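Local coordinates for protein peptidoglycan DD-endopeptidase ShyB (PDB 2GU1) that cuts the peptide cross-links between peptidoglycan strands as a zinc-dependent DD-endopeptidase, probably making room for new glycans as the cell wall expands, at residues I8-K13 and F22-V27. Numbering follows the deposited sequence.
Sequences IHYMVK and FAQLGV
The phenol ring of Y10 meets the carboxamide of Q24 at its edge, NE2 of Q24 lying near the ring plane, 3.4 Å from CE1 of Y10. The two planes are 75° apart, which rules out a parallel stack. OE1 of Q24 comes to 3.2 Å from OH of Y10, but the hydroxyl is hydrogen-bonded to D16; the amide only touches it and the ring edge. Tyrosine suits this buried place because its ring packs while its hydroxyl reaches D16. Glutamine suits its exposed site: its extended chain crosses the tyrosine at about a right angle, and its polar end can probably meet solvent. Within 22-27, CG2 of V27 lies 4.0 Å above one face of the F22 ring, offset toward the ring's rim. L25 approaches the Y10 ring obliquely and packs nearer the backbone, its CD1 4.2 Å from CB of Y10. In the LysM-like domain, this joins the edge strand 8-11 of an antiparallel sheet to the C-terminal end of helix 18-24, where G26, with phi 77°, completes a Schellman motif. Glycine readily accepts that positive phi. Branched I8 and L25 set methyls against each other between strand and helix end, CG2 of I8 4.1 Å from CD1 of L25. Alternation along the strand turns I8 and Y10 toward the helix end and H9 away. L25 also touches L56, extending the apolar packing to strand 53-58.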
loop_
_atom_site.group_PDB
_atom_site.type_symbol
_atom_site.label_atom_id
_atom_site.label_comp_id
_atom_site.label_asym_id
_atom_site.label_seq_id
_atom_site.Cartn_x
_atom_site.Cartn_y
_atom_site.Cartn_z
ATOM N N ILE A 8 -14.170 23.882 -1.301
ATOM C CA ILE A 8 -13.260 24.006 -0.166
ATOM C C ILE A 8 -11.950 23.261 -0.418
ATOM O O ILE A 8 -11.949 22.068 -0.737
ATOM C CB ILE A 8 -13.898 23.437 1.123
ATOM C CG1 ILE A 8 -15.173 24.209 1.461
ATOM C CG2 ILE A 8 -12.903 23.502 2.267
ATOM C CD1 ILE A 8 -15.930 23.669 2.661
ATOM N N HIS A 9 -10.835 23.968 -0.282
ATOM C CA HIS A 9 -9.530 23.361 -0.477
ATOM C C HIS A 9 -8.913 23.154 0.901
ATOM O O HIS A 9 -8.714 24.116 1.640
ATOM C CB HIS A 9 -8.636 24.276 -1.320
ATOM C CG HIS A 9 -9.059 24.380 -2.754
ATOM N ND1 HIS A 9 -8.952 23.331 -3.640
ATOM C CD2 HIS A 9 -9.593 25.410 -3.454
ATOM C CE1 HIS A 9 -9.399 23.709 -4.825
ATOM N NE2 HIS A 9 -9.794 24.966 -4.739
ATOM N N TYR A 10 -8.630 21.901 1.247
ATOM C CA TYR A 10 -8.040 21.589 2.545
ATOM C C TYR A 10 -6.736 20.822 2.385
ATOM O O TYR A 10 -6.713 19.758 1.767
ATOM C CB TYR A 10 -8.991 20.733 3.397
ATOM C CG TYR A 10 -8.463 20.487 4.797
ATOM C CD1 TYR A 10 -8.718 21.394 5.823
ATOM C CD2 TYR A 10 -7.646 19.388 5.080
ATOM C CE1 TYR A 10 -8.177 21.225 7.089
ATOM C CE2 TYR A 10 -7.093 19.209 6.352
ATOM C CZ TYR A 10 -7.362 20.134 7.348
ATOM O OH TYR A 10 -6.823 19.988 8.603
ATOM N N MET A 11 -5.651 21.364 2.925
ATOM C CA MET A 11 -4.377 20.663 2.852
ATOM C C MET A 11 -4.198 19.869 4.148
ATOM O O MET A 11 -4.267 20.425 5.246
ATOM C CB MET A 11 -3.210 21.635 2.667
ATOM C CG MET A 11 -1.854 20.934 2.709
ATOM S SD MET A 11 -0.527 21.875 1.933
ATOM C CE MET A 11 -0.741 21.373 0.212
ATOM N N VAL A 12 -3.987 18.566 4.015
ATOM C CA VAL A 12 -3.812 17.710 5.183
ATOM C C VAL A 12 -2.587 18.095 5.996
ATOM O O VAL A 12 -1.514 18.363 5.447
ATOM C CB VAL A 12 -3.699 16.229 4.772
ATOM C CG1 VAL A 12 -3.591 15.356 6.017
ATOM C CG2 VAL A 12 -4.922 15.833 3.943
ATOM N N LYS A 13 -2.755 18.114 7.313
ATOM C CA LYS A 13 -1.686 18.481 8.222
ATOM C C LYS A 13 -1.437 17.330 9.187
ATOM O O LYS A 13 -2.269 16.428 9.315
ATOM C CB LYS A 13 -2.083 19.733 9.011
ATOM C CG LYS A 13 -2.625 20.873 8.157
ATOM C CD LYS A 13 -3.094 22.034 9.022
ATOM C CE LYS A 13 -3.739 23.144 8.190
ATOM N NZ LYS A 13 -4.944 22.674 7.440
ATOM N N PHE A 22 -13.580 16.227 8.429
ATOM C CA PHE A 22 -15.003 16.444 8.222
ATOM C C PHE A 22 -15.612 17.180 9.394
ATOM O O PHE A 22 -16.488 18.035 9.216
ATOM C CB PHE A 22 -15.724 15.115 7.986
ATOM C CG PHE A 22 -15.768 14.714 6.546
ATOM C CD1 PHE A 22 -14.751 15.100 5.682
ATOM C CD2 PHE A 22 -16.818 13.943 6.048
ATOM C CE1 PHE A 22 -14.764 14.724 4.342
ATOM C CE2 PHE A 22 -16.847 13.560 4.708
ATOM C CZ PHE A 22 -15.820 13.952 3.850
ATOM N N ALA A 23 -15.138 16.863 10.598
ATOM C CA ALA A 23 -15.641 17.520 11.793
ATOM C C ALA A 23 -15.318 19.014 11.726
ATOM O O ALA A 23 -16.197 19.859 11.937
ATOM C CB ALA A 23 -15.020 16.894 13.052
ATOM N N GLN A 24 -14.075 19.359 11.408
ATOM C CA GLN A 24 -13.726 20.775 11.362
ATOM C C GLN A 24 -14.337 21.533 10.180
ATOM O O GLN A 24 -14.519 22.749 10.250
ATOM C CB GLN A 24 -12.204 20.962 11.408
ATOM C CG GLN A 24 -11.460 20.912 10.096
ATOM C CD GLN A 24 -9.967 21.158 10.287
ATOM O OE1 GLN A 24 -9.221 20.262 10.683
ATOM N NE2 GLN A 24 -9.530 22.383 10.022
ATOM N N LEU A 25 -14.669 20.823 9.104
ATOM C CA LEU A 25 -15.265 21.470 7.940
ATOM C C LEU A 25 -16.796 21.481 7.994
ATOM O O LEU A 25 -17.461 21.895 7.049
ATOM C CB LEU A 25 -14.775 20.804 6.646
ATOM C CG LEU A 25 -13.282 21.015 6.359
ATOM C CD1 LEU A 25 -12.898 20.392 5.014
ATOM C CD2 LEU A 25 -12.973 22.526 6.352
ATOM N N GLY A 26 -17.351 21.014 9.105
ATOM C CA GLY A 26 -18.798 21.020 9.265
ATOM C C GLY A 26 -19.630 19.971 8.542
ATOM O O GLY A 26 -20.856 20.094 8.480
ATOM N N VAL A 27 -18.995 18.943 7.994
ATOM C CA VAL A 27 -19.743 17.890 7.292
ATOM C C VAL A 27 -20.457 17.006 8.323
ATOM O O VAL A 27 -19.869 16.635 9.344
ATOM C CB VAL A 27 -18.791 17.018 6.446
ATOM C CG1 VAL A 27 -19.572 15.911 5.737
ATOM C CG2 VAL A 27 -18.054 17.891 5.441
#